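Local structure of 3-methyladenine dna-glycosylase (Archaeoglobus fulgidus, 2JHN) at residues A[32-37]-A[47-52]; A[61-66]-A[151-156]. The protein is an archaeal DNA glycosylase of the AlkA type, belonging to the helix-hairpin-helix (HhH-GPD) superfamily and carrying an N-terminal domain related to TATA-box binding protein. The protein carries 1 engineered substitution. All coordinates share one frame; numbering follows the deposited sequence.

Contact 1. Residues A[32-37]-A[47-52]; sequences SGVWRR and AVMAYP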
loop_
_atom_site.group_PDB
_atom_site.type_symbol
_atom_site.label_atom_id
_atom_site.label_comp_id
_atom_site.label_asym_id
_atom_site.label_seq_id
_atom_site.Cartn_x
_atom_site.Cartn_y
_atom_site.Cartn_z
ATOM N N SER A 32 -14.519 -11.779 6.912
ATOM C CA SER A 32 -15.343 -11.367 8.061
ATOM C C SER A 32 -14.636 -10.390 8.980
ATOM O O SER A 32 -14.623 -10.554 10.210
ATOM C CB SER A 32 -15.882 -12.576 8.835
ATOM O OG SER A 32 -16.687 -13.378 7.990
ATOM N N GLY A 33 -14.018 -9.376 8.370
ATOM C CA GLY A 33 -13.374 -8.302 9.117
ATOM C C GLY A 33 -12.090 -8.691 9.833
ATOM O O GLY A 33 -11.625 -7.955 10.688
ATOM N N VAL A 34 -11.543 -9.865 9.509
ATOM C CA VAL A 34 -10.269 -10.286 10.058
ATOM C C VAL A 34 -9.249 -10.287 8.927
ATOM O O VAL A 34 -9.435 -10.975 7.933
ATOM C CB VAL A 34 -10.336 -11.701 10.711
ATOM C CG1 VAL A 34 -8.997 -12.082 11.217
ATOM C CG2 VAL A 34 -11.377 -11.717 11.857
ATOM N N TRP A 35 -8.194 -9.492 9.094
ATOM C CA TRP A 35 -7.100 -9.377 8.132
ATOM C C TRP A 35 -6.015 -10.408 8.441
ATOM O O TRP A 35 -5.679 -10.625 9.618
ATOM C CB TRP A 35 -6.502 -7.966 8.234
ATOM C CG TRP A 35 -5.210 -7.741 7.473
ATOM C CD1 TRP A 35 -5.077 -7.292 6.193
ATOM C CD2 TRP A 35 -3.880 -7.940 7.968
ATOM N NE1 TRP A 35 -3.749 -7.218 5.852
ATOM C CE2 TRP A 35 -2.990 -7.607 6.918
ATOM C CE3 TRP A 35 -3.354 -8.406 9.185
ATOM C CZ2 TRP A 35 -1.606 -7.680 7.052
ATOM C CZ3 TRP A 35 -1.950 -8.492 9.320
ATOM C CH2 TRP A 35 -1.094 -8.123 8.258
ATOM N N ARG A 36 -5.432 -11.014 7.404
ATOM C CA ARG A 36 -4.282 -11.879 7.627
ATOM C C ARG A 36 -3.336 -12.001 6.451
ATOM O O ARG A 36 -3.730 -11.826 5.288
ATOM C CB ARG A 36 -4.708 -13.303 8.073
ATOM C CG ARG A 36 -5.285 -14.153 6.985
ATOM C CD ARG A 36 -5.906 -15.451 7.598
ATOM N NE ARG A 36 -6.123 -16.417 6.534
ATOM C CZ ARG A 36 -7.256 -16.554 5.852
ATOM N NH1 ARG A 36 -8.324 -15.819 6.135
ATOM N NH2 ARG A 36 -7.322 -17.453 4.881
ATOM N N ARG A 37 -2.085 -12.306 6.780
ATOM C CA ARG A 37 -1.060 -12.667 5.795
ATOM C C ARG A 37 0.110 -13.342 6.470
ATOM O O ARG A 37 0.224 -13.334 7.698
ATOM C CB ARG A 37 -0.581 -11.452 4.979
ATOM C CG ARG A 37 0.234 -10.435 5.713
ATOM C CD ARG A 37 0.568 -9.273 4.738
ATOM N NE ARG A 37 1.798 -9.503 3.969
ATOM C CZ ARG A 37 2.165 -8.792 2.897
ATOM N NH1 ARG A 37 1.394 -7.808 2.422
ATOM N NH2 ARG A 37 3.300 -9.073 2.284
ATOM N N ALA A 47 2.677 -16.655 10.475
ATOM C CA ALA A 47 1.275 -16.284 10.316
ATOM C C ALA A 47 0.979 -15.095 11.239
ATOM O O ALA A 47 1.375 -15.089 12.416
ATOM C CB ALA A 47 0.368 -17.468 10.660
ATOM N N VAL A 48 0.328 -14.069 10.694
ATOM C CA VAL A 48 -0.149 -12.937 11.497
ATOM C C VAL A 48 -1.589 -12.650 11.086
ATOM O O VAL A 48 -1.908 -12.675 9.901
ATOM C CB VAL A 48 0.709 -11.655 11.324
ATOM C CG1 VAL A 48 0.157 -10.510 12.196
ATOM C CG2 VAL A 48 2.167 -11.910 11.724
ATOM N N MET A 49 -2.462 -12.399 12.071
ATOM C CA MET A 49 -3.808 -11.919 11.784
ATOM C C MET A 49 -4.153 -10.813 12.775
ATOM O O MET A 49 -3.578 -10.735 13.864
ATOM C CB MET A 49 -4.840 -13.055 11.839
ATOM C CG MET A 49 -5.182 -13.488 13.229
ATOM S SD MET A 49 -6.104 -15.028 13.249
ATOM C CE MET A 49 -7.695 -14.486 12.735
ATOM N N ALA A 50 -5.076 -9.952 12.389
ATOM C CA ALA A 50 -5.446 -8.822 13.237
ATOM C C ALA A 50 -6.896 -8.440 13.002
ATOM O O ALA A 50 -7.415 -8.584 11.903
ATOM C CB ALA A 50 -4.521 -7.623 13.003
ATOM N N TYR A 51 -7.534 -7.942 14.061
ATOM C CA TYR A 51 -8.948 -7.600 14.042
ATOM C C TYR A 51 -9.211 -6.794 15.317
ATOM O O TYR A 51 -8.498 -6.956 16.311
ATOM C CB TYR A 51 -9.827 -8.867 13.995
ATOM C CG TYR A 51 -9.533 -9.834 15.130
ATOM C CD1 TYR A 51 -10.201 -9.717 16.355
ATOM C CD2 TYR A 51 -8.599 -10.863 14.982
ATOM C CE1 TYR A 51 -9.921 -10.595 17.420
ATOM C CE2 TYR A 51 -8.317 -11.755 16.036
ATOM C CZ TYR A 51 -9.002 -11.609 17.256
ATOM O OH TYR A 51 -8.753 -12.453 18.321
ATOM N N PRO A 52 -10.204 -5.894 15.271
ATOM C CA PRO A 52 -10.529 -5.044 16.402
ATOM C C PRO A 52 -11.278 -5.792 17.520
ATOM O O PRO A 52 -12.139 -6.629 17.238
ATOM C CB PRO A 52 -11.445 -3.992 15.801
ATOM C CG PRO A 52 -12.055 -4.611 14.626
ATOM C CD PRO A 52 -11.054 -5.619 14.101
#
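Trp35 and Val48 meet on one face of a beta hairpin in the five-stranded antiparallel sheet of the TATA-box binding protein-like domain, where the indole turns its benzene edge to the neighbouring strand. CG of Trp35 stands anti to the backbone N (chi1 170°), and its CZ3 comes within 4.1 Å of Val48 CG1, near the ring plane. The next rim atom, Trp35 CE3, lies equally far, 4.1 Å, from Ala50 CB. Arg36 and Met49 form a non-hydrogen-bonded pair on the other face; their CA atoms are 4.2 Å apart and their CB atoms touch at 3.8 Å. Arg36 NE hydrogen-bonds Lys157 O, and Arg36 NH1 forms a salt bridge with Glu31. Val34 and Tyr51 run alongside each other in the same direction, with Val34 CG2 3.9 Å from Tyr51 CB. The register is set by two hydrogen-bonded pairs, Trp35 with Ala50 and Arg37 with Val48; the N-to-C axes of segments 34-37 and 47-52 lie at 164°, near antiparallel. Ala50 N reaches Trp35 O at 2.9 Å, in the carbonyl plane. A CA-H...O contact, Met49 CA to Trp35 O, spans 3.1 Å. Backbone bonds thus join the strands and the Trp35 edge packs on Val48 and Ala50, while polar ends are tied outside the two segments, Trp35 NE1 by a hydrogen bond to Asp28 and Arg37 by a salt bridge to Glu120.

Contact 2. Residues A[61-66]-A[151-156]; sequences EGNFEN and VEWNGL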
loop_
_atom_site.group_PDB
_atom_site.type_symbol
_atom_site.label_atom_id
_atom_site.label_comp_id
_atom_site.label_asym_id
_atom_site.label_seq_id
_atom_site.Cartn_x
_atom_site.Cartn_y
_atom_site.Cartn_z
ATOM N N GLU A 61 -3.018 -12.013 16.495
ATOM C CA GLU A 61 -2.664 -13.408 16.749
ATOM C C GLU A 61 -1.700 -13.886 15.669
ATOM O O GLU A 61 -1.715 -13.391 14.527
ATOM C CB GLU A 61 -3.918 -14.277 16.743
ATOM C CG GLU A 61 -4.948 -13.922 17.810
ATOM C CD GLU A 61 -6.124 -14.889 17.820
ATOM O OE1 GLU A 61 -5.893 -16.115 17.916
ATOM O OE2 GLU A 61 -7.280 -14.434 17.737
ATOM N N GLY A 62 -0.869 -14.866 16.018
ATOM C CA GLY A 62 0.089 -15.400 15.060
ATOM C C GLY A 62 1.013 -16.398 15.723
ATOM O O GLY A 62 0.933 -16.603 16.938
ATOM N N ASN A 63 1.901 -16.997 14.931
ATOM C CA ASN A 63 2.769 -18.063 15.434
ATOM C C ASN A 63 4.233 -17.660 15.609
ATOM O O ASN A 63 5.106 -18.528 15.753
ATOM C CB ASN A 63 2.627 -19.330 14.588
ATOM C CG ASN A 63 3.181 -19.170 13.192
ATOM O OD1 ASN A 63 3.580 -18.067 12.785
ATOM N ND2 ASN A 63 3.225 -20.279 12.445
ATOM N N PHE A 64 4.491 -16.347 15.586
ATOM C CA PHE A 64 5.785 -15.782 15.982
ATOM C C PHE A 64 6.009 -15.892 17.504
ATOM O O PHE A 64 5.080 -16.160 18.266
ATOM C CB PHE A 64 5.931 -14.323 15.503
ATOM C CG PHE A 64 4.785 -13.412 15.912
ATOM C CD1 PHE A 64 4.826 -12.713 17.120
ATOM C CD2 PHE A 64 3.682 -13.242 15.075
ATOM C CE1 PHE A 64 3.766 -11.874 17.502
ATOM C CE2 PHE A 64 2.619 -12.402 15.440
ATOM C CZ PHE A 64 2.665 -11.717 16.649
ATOM N N GLU A 65 7.251 -15.696 17.932
ATOM C CA GLU A 65 7.603 -15.791 19.340
ATOM C C GLU A 65 7.251 -14.501 20.078
ATOM O O GLU A 65 7.173 -13.435 19.471
ATOM C CB GLU A 65 9.096 -16.115 19.490
ATOM C CG GLU A 65 9.590 -17.336 18.688
ATOM C CD GLU A 65 8.811 -18.621 18.992
ATOM O OE1 GLU A 65 8.346 -18.800 20.146
ATOM O OE2 GLU A 65 8.663 -19.456 18.071
ATOM N N ASN A 66 7.038 -14.604 21.388
ATOM C CA ASN A 66 6.706 -13.449 22.229
ATOM C C ASN A 66 7.734 -12.342 22.144
ATOM O O ASN A 66 7.394 -11.164 22.193
ATOM C CB ASN A 66 6.561 -13.866 23.697
ATOM C CG ASN A 66 5.591 -14.990 23.884
ATOM O OD1 ASN A 66 4.624 -15.119 23.129
ATOM N ND2 ASN A 66 5.835 -15.828 24.890
ATOM N N VAL A 151 1.697 -20.422 4.905
ATOM C CA VAL A 151 1.771 -20.904 6.274
ATOM C C VAL A 151 0.384 -21.399 6.665
ATOM O O VAL A 151 -0.620 -20.702 6.488
ATOM C CB VAL A 151 2.265 -19.807 7.280
ATOM C CG1 VAL A 151 2.202 -20.304 8.710
ATOM C CG2 VAL A 151 3.684 -19.367 6.968
ATOM N N GLU A 152 0.330 -22.626 7.171
ATOM C CA GLU A 152 -0.887 -23.147 7.761
ATOM C C GLU A 152 -0.730 -23.068 9.278
ATOM O O GLU A 152 0.270 -23.542 9.842
ATOM C CB GLU A 152 -1.154 -24.583 7.281
ATOM C CG GLU A 152 -2.632 -24.929 7.191
ATOM C CD GLU A 152 -2.940 -25.943 6.091
ATOM O OE1 GLU A 152 -2.024 -26.699 5.680
ATOM O OE2 GLU A 152 -4.106 -25.982 5.632
ATOM N N TRP A 153 -1.697 -22.417 9.922
ATOM C CA TRP A 153 -1.691 -22.199 11.371
ATOM C C TRP A 153 -3.132 -22.043 11.823
ATOM O O TRP A 153 -3.952 -21.441 11.111
ATOM C CB TRP A 153 -0.864 -20.974 11.761
ATOM C CG TRP A 153 -0.826 -20.735 13.247
ATOM C CD1 TRP A 153 -0.170 -21.491 14.188
ATOM C CD2 TRP A 153 -1.499 -19.689 13.969
ATOM N NE1 TRP A 153 -0.384 -20.968 15.445
ATOM C CE2 TRP A 153 -1.190 -19.861 15.339
ATOM C CE3 TRP A 153 -2.316 -18.611 13.586
ATOM C CZ2 TRP A 153 -1.680 -19.003 16.333
ATOM C CZ3 TRP A 153 -2.802 -17.758 14.573
ATOM C CH2 TRP A 153 -2.483 -17.958 15.931
ATOM N N ASN A 154 -3.439 -22.596 13.002
ATOM C CA ASN A 154 -4.821 -22.938 13.360
ATOM C C ASN A 154 -5.389 -23.747 12.195
ATOM O O ASN A 154 -4.726 -24.674 11.696
ATOM C CB ASN A 154 -5.670 -21.702 13.689
ATOM C CG ASN A 154 -5.374 -21.134 15.084
ATOM O OD1 ASN A 154 -4.221 -21.098 15.529
ATOM N ND2 ASN A 154 -6.424 -20.682 15.776
ATOM N N GLY A 155 -6.579 -23.405 11.730
ATOM C CA GLY A 155 -7.114 -24.082 10.562
ATOM C C GLY A 155 -6.999 -23.273 9.289
ATOM O O GLY A 155 -7.650 -23.596 8.292
ATOM N N LEU A 156 -6.148 -22.244 9.310
ATOM C CA LEU A 156 -6.183 -21.181 8.300
ATOM C C LEU A 156 -4.930 -21.103 7.455
ATOM O O LEU A 156 -3.838 -21.350 7.937
ATOM C CB LEU A 156 -6.400 -19.827 8.977
ATOM C CG LEU A 156 -7.834 -19.520 9.399
ATOM C CD1 LEU A 156 -7.884 -18.239 10.218
ATOM C CD2 LEU A 156 -8.731 -19.429 8.159
#
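Trp153 lays its indole against the backbone of Gly62 and the side chain of Asn63, joining a two-stranded beta hairpin of the HhH-GPD region to the end of a strand in the TBP-like sheet. The hairpin turns through a type II' beta turn, Trp153 to Leu156, across which these two residues exchange two backbone hydrogen bonds, N to O in each direction. CH-pi contacts carry the interface, which buries 239 Å² without a hydrogen bond across it. Asn63 CB sits 3.6 Å from the centroid of the five-membered ring of Trp153, 18° off the normal. Gly62 CA approaches the six-membered ring of Trp153 over the same face, 4.0 Å from its centroid and 24° off the normal. The indole is presented this way with its CG anti to the backbone N (chi1 -179°). Van der Waals packing adds the margins: Glu61 CB meets the ring edge at Trp153 CH2, 4.0 Å away, and Val151 CG1 lies 3.9 Å from Asn63 ND2. The Asn63 side chain and the indole run in opposing directions, the amide tilted against the ring. Both polar ends find their partners on strand 44-54: Asn63 OD1 accepts a hydrogen bond from Ala47 N, and Glu61 OE2 is hydrogen-bonded to Tyr51 OH. On the opposite face of the Trp153 indole, Asn154 OD1 stands 3.2 Å above the ring plane, over its centre.

Overall arrangement
Contacts 1 and 2 have centres 11 Å apart and both reach the five-stranded antiparallel sheet, contact 2 through strand 57-62, the neighbour of strand 44-54. Contact 1 pairs two strands within that sheet; contact 2 joins the end of its next strand to the separate hairpin at 151-156. They touch directly: Met49 N lies 2.8 Å from Glu61 O, a probable hydrogen bond, and Ala47 CB packs 3.9 Å from Trp153 CB. A sodium ion is about 8 Å from the side chain of Trp35, whose partner Asp28 belongs to a sodium site, whereas a mercury (II) ion is about 7 Å from the side chain of Glu61.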